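Local coordinates for protein haloacid dehalogenase (Pseudomonas aeruginosa, PDB 3UMC) that probably hydrolyses the carbon-halogen bond of L-2-haloacids, as a member of the haloacid dehalogenase-like hydrolase superfamily, at residues A24-V29 and A139-G144; W122-A127 and S241-L246; A198-L203 and T213-R218. All blocks are in the same frame, centred on the assembly; numbering follows the deposited sequence.

Contact 1 (A24-V29 and A139-G144); sequences AILFDV and AALSNG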
loop_
_atom_site.group_PDB
_atom_site.type_symbol
_atom_site.label_atom_id
_atom_site.label_comp_id
_atom_site.label_asym_id
_atom_site.label_seq_id
_atom_site.Cartn_x
_atom_site.Cartn_y
_atom_site.Cartn_z
ATOM N N ALA A 24 -12.852 -6.696 -0.438
ATOM C CA ALA A 24 -11.433 -6.694 -0.710
ATOM C C ALA A 24 -10.960 -8.114 -0.979
ATOM O O ALA A 24 -11.441 -9.065 -0.382
ATOM C CB ALA A 24 -10.673 -6.100 0.477
ATOM N N ILE A 25 -9.998 -8.252 -1.875
ATOM C CA ILE A 25 -9.379 -9.505 -2.140
ATOM C C ILE A 25 -7.927 -9.298 -1.851
ATOM O O ILE A 25 -7.233 -8.436 -2.447
ATOM C CB ILE A 25 -9.529 -9.962 -3.612
ATOM C CG1 ILE A 25 -10.970 -9.996 -4.038
ATOM C CG2 ILE A 25 -9.007 -11.354 -3.796
ATOM C CD1 ILE A 25 -11.169 -10.320 -5.491
ATOM N N LEU A 26 -7.442 -10.131 -0.952
ATOM C CA LEU A 26 -6.030 -10.218 -0.667
ATOM C C LEU A 26 -5.477 -11.343 -1.542
ATOM O O LEU A 26 -6.082 -12.385 -1.712
ATOM C CB LEU A 26 -5.845 -10.630 0.798
ATOM C CG LEU A 26 -6.402 -9.757 1.923
ATOM C CD1 LEU A 26 -6.258 -10.505 3.314
ATOM C CD2 LEU A 26 -5.676 -8.488 1.946
ATOM N N PHE A 27 -4.280 -11.153 -2.014
ATOM C CA PHE A 27 -3.639 -12.134 -2.804
ATOM C C PHE A 27 -2.280 -12.504 -2.263
ATOM O O PHE A 27 -1.464 -11.670 -2.057
ATOM C CB PHE A 27 -3.347 -11.547 -4.208
ATOM C CG PHE A 27 -4.531 -11.325 -5.031
ATOM C CD1 PHE A 27 -4.933 -12.271 -5.941
ATOM C CD2 PHE A 27 -5.230 -10.143 -4.940
ATOM C CE1 PHE A 27 -5.970 -12.064 -6.730
ATOM C CE2 PHE A 27 -6.329 -9.930 -5.761
ATOM C CZ PHE A 27 -6.681 -10.862 -6.640
ATOM N N ASP A 28 -2.019 -13.791 -2.198
ATOM C CA ASP A 28 -0.661 -14.312 -2.204
ATOM C C ASP A 28 0.024 -13.971 -3.542
ATOM O O ASP A 28 -0.666 -13.841 -4.532
ATOM C CB ASP A 28 -0.731 -15.837 -1.975
ATOM C CG ASP A 28 0.637 -16.486 -2.035
ATOM O OD1 ASP A 28 1.473 -16.141 -1.202
ATOM O OD2 ASP A 28 0.883 -17.294 -2.971
ATOM N N VAL A 29 1.362 -13.802 -3.606
ATOM C CA VAL A 29 1.942 -13.259 -4.844
ATOM C C VAL A 29 2.889 -14.238 -5.514
ATOM O O VAL A 29 2.700 -14.554 -6.705
ATOM C CB VAL A 29 2.652 -11.924 -4.668
ATOM C CG1 VAL A 29 3.028 -11.359 -5.973
ATOM C CG2 VAL A 29 1.750 -10.895 -3.951
ATOM N N ALA A 139 -5.260 -6.248 -2.704
ATOM C CA ALA A 139 -4.040 -6.056 -1.901
ATOM C C ALA A 139 -3.171 -7.295 -1.860
ATOM O O ALA A 139 -3.660 -8.399 -1.835
ATOM C CB ALA A 139 -4.443 -5.587 -0.468
ATOM N N ALA A 140 -1.859 -7.087 -1.922
ATOM C CA ALA A 140 -0.889 -8.108 -1.798
ATOM C C ALA A 140 -0.835 -8.533 -0.351
ATOM O O ALA A 140 -0.778 -7.693 0.541
ATOM C CB ALA A 140 0.565 -7.584 -2.257
ATOM N N LEU A 141 -0.760 -9.836 -0.126
ATOM C CA LEU A 141 -0.492 -10.389 1.206
ATOM C C LEU A 141 0.659 -11.340 1.110
ATOM O O LEU A 141 0.471 -12.504 0.922
ATOM C CB LEU A 141 -1.728 -11.099 1.756
ATOM C CG LEU A 141 -1.753 -11.400 3.260
ATOM C CD1 LEU A 141 -2.196 -10.141 4.084
ATOM C CD2 LEU A 141 -2.716 -12.562 3.452
ATOM N N SER A 142 1.861 -10.828 1.245
ATOM C CA SER A 142 3.055 -11.562 0.915
ATOM C C SER A 142 4.042 -11.640 2.075
ATOM O O SER A 142 4.172 -10.725 2.891
ATOM C CB SER A 142 3.763 -10.846 -0.226
ATOM O OG SER A 142 4.849 -11.606 -0.687
ATOM N N ASN A 143 4.788 -12.740 2.084
ATOM C CA ASN A 143 5.962 -12.842 2.902
ATOM C C ASN A 143 7.073 -11.935 2.426
ATOM O O ASN A 143 7.896 -11.519 3.204
ATOM C CB ASN A 143 6.401 -14.309 2.974
ATOM C CG ASN A 143 5.461 -15.114 3.802
ATOM O OD1 ASN A 143 4.900 -14.594 4.754
ATOM N ND2 ASN A 143 5.290 -16.362 3.476
ATOM N N GLY A 144 7.105 -11.630 1.134
ATOM C CA GLY A 144 7.968 -10.592 0.615
ATOM C C GLY A 144 7.821 -9.289 1.377
ATOM O O GLY A 144 6.665 -8.842 1.649
HETATM O O HOH W 1 4.203 -15.211 0.475
#

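Contact 2 (W122-A127 and S241-L246); sequences WPDTLA and SDLLDL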
loop_
_atom_site.group_PDB
_atom_site.type_symbol
_atom_site.label_atom_id
_atom_site.label_comp_id
_atom_site.label_asym_id
_atom_site.label_seq_id
_atom_site.Cartn_x
_atom_site.Cartn_y
_atom_site.Cartn_z
ATOM N N TRP A 122 1.856 -14.907 -14.493
ATOM C CA TRP A 122 1.109 -15.850 -15.359
ATOM C C TRP A 122 0.269 -15.119 -16.395
ATOM O O TRP A 122 -0.091 -13.962 -16.178
ATOM C CB TRP A 122 0.254 -16.813 -14.533
ATOM C CG TRP A 122 1.048 -17.577 -13.456
ATOM C CD1 TRP A 122 0.972 -17.376 -12.132
ATOM C CD2 TRP A 122 1.989 -18.618 -13.642
ATOM N NE1 TRP A 122 1.791 -18.219 -11.460
ATOM C CE2 TRP A 122 2.444 -18.999 -12.365
ATOM C CE3 TRP A 122 2.494 -19.288 -14.763
ATOM C CZ2 TRP A 122 3.374 -20.004 -12.171
ATOM C CZ3 TRP A 122 3.426 -20.298 -14.574
ATOM C CH2 TRP A 122 3.839 -20.656 -13.280
ATOM N N PRO A 123 -0.109 -15.790 -17.523
ATOM C CA PRO A 123 -0.844 -15.144 -18.625
ATOM C C PRO A 123 -2.141 -14.477 -18.265
ATOM O O PRO A 123 -2.571 -13.511 -18.944
ATOM C CB PRO A 123 -1.163 -16.312 -19.562
ATOM C CG PRO A 123 0.018 -17.280 -19.361
ATOM C CD PRO A 123 0.312 -17.168 -17.877
ATOM N N ASP A 124 -2.762 -14.951 -17.172
ATOM C CA ASP A 124 -4.015 -14.430 -16.709
ATOM C C ASP A 124 -3.884 -13.320 -15.663
ATOM O O ASP A 124 -4.861 -12.658 -15.308
ATOM C CB ASP A 124 -4.861 -15.556 -16.097
ATOM C CG ASP A 124 -4.174 -16.246 -14.892
ATOM O OD1 ASP A 124 -3.228 -17.042 -15.088
ATOM O OD2 ASP A 124 -4.628 -16.076 -13.760
ATOM N N THR A 125 -2.716 -13.180 -15.079
ATOM C CA THR A 125 -2.651 -12.396 -13.845
ATOM C C THR A 125 -3.083 -10.950 -14.056
ATOM O O THR A 125 -3.997 -10.462 -13.394
ATOM C CB THR A 125 -1.252 -12.424 -13.226
ATOM O OG1 THR A 125 -1.004 -13.731 -12.724
ATOM C CG2 THR A 125 -1.102 -11.354 -12.083
ATOM N N LEU A 126 -2.418 -10.280 -14.985
ATOM C CA LEU A 126 -2.681 -8.877 -15.277
ATOM C C LEU A 126 -4.122 -8.603 -15.655
ATOM O O LEU A 126 -4.818 -7.700 -15.062
ATOM C CB LEU A 126 -1.733 -8.359 -16.375
ATOM C CG LEU A 126 -0.328 -7.860 -16.006
ATOM C CD1 LEU A 126 0.262 -8.622 -14.855
ATOM C CD2 LEU A 126 0.730 -7.813 -17.192
ATOM N N ALA A 127 -4.640 -9.404 -16.555
ATOM C CA ALA A 127 -6.001 -9.137 -17.043
ATOM C C ALA A 127 -7.000 -9.343 -15.940
ATOM O O ALA A 127 -8.002 -8.604 -15.854
ATOM C CB ALA A 127 -6.398 -10.016 -18.218
ATOM N N SER A 241 -10.093 -21.474 -12.313
ATOM C CA SER A 241 -9.015 -21.931 -13.185
ATOM C C SER A 241 -7.977 -20.859 -13.354
ATOM O O SER A 241 -6.821 -21.148 -13.565
ATOM C CB SER A 241 -9.621 -22.325 -14.566
ATOM O OG SER A 241 -10.306 -21.214 -15.127
ATOM N N ASP A 242 -8.364 -19.602 -13.238
ATOM C CA ASP A 242 -7.450 -18.525 -13.351
ATOM C C ASP A 242 -8.152 -17.223 -12.856
ATOM O O ASP A 242 -9.294 -17.249 -12.471
ATOM C CB ASP A 242 -6.972 -18.419 -14.793
ATOM C CG ASP A 242 -8.116 -18.180 -15.748
ATOM O OD1 ASP A 242 -8.787 -17.117 -15.636
ATOM O OD2 ASP A 242 -8.367 -19.092 -16.518
ATOM N N LEU A 243 -7.471 -16.086 -12.811
ATOM C CA LEU A 243 -8.080 -14.890 -12.220
ATOM C C LEU A 243 -9.223 -14.324 -12.951
ATOM O O LEU A 243 -10.053 -13.616 -12.336
ATOM C CB LEU A 243 -7.082 -13.763 -12.014
ATOM C CG LEU A 243 -6.267 -13.747 -10.728
ATOM C CD1 LEU A 243 -5.193 -14.814 -10.734
ATOM C CD2 LEU A 243 -5.609 -12.377 -10.578
ATOM N N LEU A 244 -9.291 -14.532 -14.274
ATOM C CA LEU A 244 -10.449 -13.996 -15.015
ATOM C C LEU A 244 -11.662 -14.868 -14.744
ATOM O O LEU A 244 -12.778 -14.368 -14.612
ATOM C CB LEU A 244 -10.196 -13.928 -16.559
ATOM C CG LEU A 244 -9.465 -12.685 -17.035
ATOM C CD1 LEU A 244 -8.963 -12.858 -18.547
ATOM C CD2 LEU A 244 -10.325 -11.356 -16.834
ATOM N N ASP A 245 -11.435 -16.177 -14.684
ATOM C CA ASP A 245 -12.477 -17.101 -14.250
ATOM C C ASP A 245 -12.960 -16.825 -12.811
ATOM O O ASP A 245 -14.132 -16.961 -12.524
ATOM C CB ASP A 245 -12.013 -18.537 -14.423
ATOM C CG ASP A 245 -13.098 -19.558 -14.075
ATOM O OD1 ASP A 245 -14.166 -19.530 -14.734
ATOM O OD2 ASP A 245 -12.877 -20.379 -13.115
ATOM N N LEU A 246 -12.070 -16.362 -11.934
ATOM C CA LEU A 246 -12.466 -15.891 -10.579
ATOM C C LEU A 246 -13.379 -14.682 -10.732
ATOM O O LEU A 246 -14.459 -14.640 -10.138
ATOM C CB LEU A 246 -11.249 -15.552 -9.699
ATOM C CG LEU A 246 -11.528 -15.010 -8.284
ATOM C CD1 LEU A 246 -12.361 -16.013 -7.491
ATOM C CD2 LEU A 246 -10.246 -14.635 -7.532
#

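Contact 3 (A198-L203 and T213-R218); sequences AHNYDL and TAFIAR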
loop_
_atom_site.group_PDB
_atom_site.type_symbol
_atom_site.label_atom_id
_atom_site.label_comp_id
_atom_site.label_asym_id
_atom_site.label_seq_id
_atom_site.Cartn_x
_atom_site.Cartn_y
_atom_site.Cartn_z
ATOM N N ALA A 198 -2.727 -19.850 -4.417
ATOM C CA ALA A 198 -2.457 -21.146 -5.034
ATOM C C ALA A 198 -2.036 -22.205 -4.026
ATOM O O ALA A 198 -1.675 -23.344 -4.390
ATOM C CB ALA A 198 -1.370 -20.970 -6.093
ATOM N N HIS A 199 -2.018 -21.866 -2.744
ATOM C CA HIS A 199 -1.421 -22.799 -1.746
ATOM C C HIS A 199 -2.459 -23.053 -0.643
ATOM O O HIS A 199 -3.033 -22.086 -0.027
ATOM C CB HIS A 199 -0.050 -22.289 -1.244
ATOM C CG HIS A 199 0.839 -21.767 -2.331
ATOM N ND1 HIS A 199 1.108 -20.422 -2.506
ATOM C CD2 HIS A 199 1.359 -22.388 -3.397
ATOM C CE1 HIS A 199 1.848 -20.268 -3.578
ATOM N NE2 HIS A 199 2.030 -21.456 -4.129
ATOM N N ASN A 200 -2.806 -24.319 -0.464
ATOM C CA ASN A 200 -3.872 -24.660 0.490
ATOM C C ASN A 200 -3.535 -24.255 1.925
ATOM O O ASN A 200 -4.468 -23.965 2.647
ATOM C CB ASN A 200 -4.173 -26.165 0.481
ATOM C CG ASN A 200 -4.980 -26.592 -0.761
ATOM O OD1 ASN A 200 -6.203 -26.476 -0.815
ATOM N ND2 ASN A 200 -4.282 -27.119 -1.744
ATOM N N TYR A 201 -2.230 -24.248 2.323
ATOM C CA TYR A 201 -1.862 -23.927 3.697
ATOM C C TYR A 201 -2.284 -22.494 4.035
ATOM O O TYR A 201 -2.685 -22.195 5.137
ATOM C CB TYR A 201 -0.340 -24.116 3.975
ATOM C CG TYR A 201 0.413 -22.849 3.697
ATOM C CD1 TYR A 201 0.558 -21.890 4.690
ATOM C CD2 TYR A 201 0.878 -22.539 2.389
ATOM C CE1 TYR A 201 1.198 -20.651 4.414
ATOM C CE2 TYR A 201 1.528 -21.334 2.115
ATOM C CZ TYR A 201 1.676 -20.390 3.130
ATOM O OH TYR A 201 2.284 -19.168 2.903
ATOM N N ASP A 202 -2.220 -21.614 3.047
ATOM C CA ASP A 202 -2.560 -20.207 3.218
ATOM C C ASP A 202 -4.044 -19.992 3.392
ATOM O O ASP A 202 -4.524 -19.177 4.215
ATOM C CB ASP A 202 -2.067 -19.451 1.959
ATOM C CG ASP A 202 -1.751 -17.971 2.213
ATOM O OD1 ASP A 202 -1.821 -17.467 3.353
ATOM O OD2 ASP A 202 -1.433 -17.306 1.215
ATOM N N LEU A 203 -4.793 -20.727 2.571
ATOM C CA LEU A 203 -6.220 -20.658 2.558
ATOM C C LEU A 203 -6.773 -21.279 3.890
ATOM O O LEU A 203 -7.770 -20.844 4.431
ATOM C CB LEU A 203 -6.704 -21.403 1.338
ATOM C CG LEU A 203 -6.390 -20.770 -0.029
ATOM C CD1 LEU A 203 -7.010 -21.659 -1.065
ATOM C CD2 LEU A 203 -7.011 -19.335 -0.158
ATOM N N THR A 213 -12.291 -17.623 0.933
ATOM C CA THR A 213 -11.169 -18.275 0.306
ATOM C C THR A 213 -11.456 -18.572 -1.178
ATOM O O THR A 213 -12.570 -19.052 -1.551
ATOM C CB THR A 213 -10.858 -19.560 0.991
ATOM O OG1 THR A 213 -12.092 -20.262 1.154
ATOM C CG2 THR A 213 -10.264 -19.282 2.399
ATOM N N ALA A 214 -10.453 -18.275 -2.007
ATOM C CA ALA A 214 -10.468 -18.631 -3.451
ATOM C C ALA A 214 -9.152 -19.264 -3.809
ATOM O O ALA A 214 -8.094 -18.719 -3.514
ATOM C CB ALA A 214 -10.741 -17.391 -4.309
ATOM N N PHE A 215 -9.231 -20.467 -4.345
ATOM C CA PHE A 215 -8.084 -21.275 -4.722
ATOM C C PHE A 215 -7.922 -21.267 -6.258
ATOM O O PHE A 215 -8.852 -21.539 -7.006
ATOM C CB PHE A 215 -8.293 -22.721 -4.282
ATOM C CG PHE A 215 -7.219 -23.659 -4.728
ATOM C CD1 PHE A 215 -6.005 -23.661 -4.130
ATOM C CD2 PHE A 215 -7.459 -24.626 -5.692
ATOM C CE1 PHE A 215 -5.004 -24.542 -4.550
ATOM C CE2 PHE A 215 -6.472 -25.503 -6.073
ATOM C CZ PHE A 215 -5.273 -25.456 -5.515
ATOM N N ILE A 216 -6.711 -20.994 -6.709
ATOM C CA ILE A 216 -6.350 -21.133 -8.153
ATOM C C ILE A 216 -5.143 -22.032 -8.238
ATOM O O ILE A 216 -4.112 -21.658 -7.774
ATOM C CB ILE A 216 -6.014 -19.776 -8.732
ATOM C CG1 ILE A 216 -7.253 -18.878 -8.624
ATOM C CG2 ILE A 216 -5.640 -19.851 -10.246
ATOM C CD1 ILE A 216 -7.196 -17.583 -9.465
ATOM N N ALA A 217 -5.262 -23.204 -8.846
ATOM C CA ALA A 217 -4.141 -24.080 -8.993
ATOM C C ALA A 217 -3.093 -23.510 -9.912
ATOM O O ALA A 217 -3.421 -22.995 -10.934
ATOM C CB ALA A 217 -4.633 -25.541 -9.491
ATOM N N ARG A 218 -1.817 -23.662 -9.565
ATOM C CA ARG A 218 -0.700 -23.272 -10.425
ATOM C C ARG A 218 0.212 -24.484 -10.518
ATOM O O ARG A 218 1.268 -24.515 -9.879
ATOM C CB ARG A 218 0.077 -22.111 -9.825
ATOM C CG ARG A 218 -0.686 -20.831 -9.689
ATOM C CD ARG A 218 -1.313 -20.375 -11.035
ATOM N NE ARG A 218 -1.813 -19.013 -10.991
ATOM C CZ ARG A 218 -2.360 -18.342 -12.020
ATOM N NH1 ARG A 218 -2.602 -18.928 -13.191
ATOM N NH2 ARG A 218 -2.747 -17.095 -11.839
HETATM O O HOH W 2 -1.228 -24.552 -6.934
#

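Contact 1 (A24-V29 and A139-G144)
With CG of L26 anti to its carbonyl carbon (chi1 -60°) and CG of L141 opposite the backbone N (chi1 -164°), the two leucines lean over the same face of the sheet and meet at a slant, L26 CD1 4.1 Å from L141 CD2. The second methyl of L26, CD2, rests 4.0 Å from A139 CB. On the reverse face V29 CG2 packs 3.9 Å from A140 CB. A139 O also lies in the plane of the F27 ring at its edge, while I25 CG2 covers part of one ring face.

The backbones pair as parallel strands: A139 N donates to I25 O (3.0 Å), F27 N to A139 O (2.8 Å) and L141 N to F27 O (2.8 Å). This third bond falls where 139-144 has left the strand. The loops that follow resemble the first two sequence motifs of the superfamily, D28 probably matching the nucleophile of relatives; its OD2 bonds T32 and its OD1 K173, which also binds L141 O. Strand 193-197 flanks 24-27 on the side away from 137-140, helix 176-186 packs on L141, and M149 of helix 146-156 meets V29 and S142.

Contact 2 (W122-A127 and S241-L246)
D124 reaches the start of the facing helix with its carboxylate: OD2 accepts from L243 N at 3.0 Å, and the bond is almost straight (174° at the hydrogen). The amide comes from above the carboxylate plane rather than within it. A chi1 of 60° tucks CG of D124 between its backbone N and carbonyl carbon, which directs the group toward 241-246, where OD2 also touches L243 CD1 at 3.3 Å and D242 CB at 3.5 Å. The other oxygen, OD1, forms a salt bridge with R218, so the two oxygens grip different partners and the rotation of the carboxylate is fixed from both ends.

The receiving end is a helix N-terminus with D242 as its N-cap. D242 OD1 accepts from D245 N at 3.0 Å and, weakly, from L244 N, whereas the amide of L243 is taken by D124; the first turn of helix 243-251 thus draws on carboxylates from both segments. The two carboxylate planes are turned 50° apart, with D124 OD2 4.7 Å from D242 OD1. The helix N-terminus and R218 probably offset the repulsion between these like charges.

One residue further, T125 presents its carbonyl: T125 O lies 3.8 Å from L243 CD2. Its CB is directed away from the facing helix, and OG1 bonds to L33 O. L243 itself continues inward onto M129 and I216, bringing the C-terminal helix against helix 125-132 and strand 212-216.

A127 meets L244 at the more exposed margin. Both L244 methyls lie against one side of the alanine, CD1 3.8 Å from A127 CB and CD2 3.7 Å from A127 O, and L244 also packs on A131 one turn further along helix 125-132.

Contact 3 (A198-L203 and T213-R218)
F215 packs against L203 and the A198 turn, and each atom along one side of its chain has a neighbour. CB comes first, 3.6 Å from L203 CD1. That same methyl sits near the ring plane, beside the edge at CD1, so the leucine abuts the rim and does not cover a face. With CG opposite the backbone N (chi1 175°), the ring extends along the opening of helix 200-208. CE1, one atom short of the tip, comes to 3.5 Å from A198 O and 3.9 Å from N200 ND2. The amide and ring planes are inclined by only 26°, although the amide meets the ring obliquely. The N200 amide is kept in place by other partners: OD1 accepts from W236 and E233, and ND2 donates to D229 and A231.

The methyls of L203 reach three residues of the strand. While CD1 serves F215, CD2 approaches A214 O at 3.6 Å and then the side chain of T213, whose CG2 packs against L203 O.

At the other end A198 lies against I216 and R218. A198 CA makes a CA-H...O contact with I216 O (3.2 Å), and A198 CB touches R218 CG at 3.7 Å. A single water ties the two backbones together, donating to A198 O (2.9 Å) and accepting from R218 N (2.8 Å). Past CG the arginine bends at chi2 (-54°), and I216 CG2 lies over the centre of one guanidinium face; the NE of R218 bonds T32 O.

No direct hydrogen bond joins the segments, and the contact rests on van der Waals packing, carbon-to-carbonyl approaches and one bridging water. Such packing of a helix on the following strand is that of a beta-alpha-beta unit, here strand 193-197, helix 200-208 and strand 212-216, within the Rossmann-like core of the superfamily.

Overall arrangement
Contacts 1 and 3 reach the same parallel sheet, with centres about 12 Å apart, and approach each other at the C-terminal ends of its strands: D28 OD2 lies 3.2 Å from H199 ND1, and D28 CB 3.6 Å from D202 OD2. K173 pairs with both D28 and D202, so this junction probably borders the active site, as in relatives. Contact 2 is more peripheral, about 15 Å from contact 1 and 14 Å from contact 3 between centres. It joins contact 3 through a salt bridge, D124 OD1 to R218 NH1 at 2.7 Å, and contact 1 through F27 CE1 packing 3.9 Å from L243 CD2. In sequence, contact 3 is nested within the loop closed by contact 2.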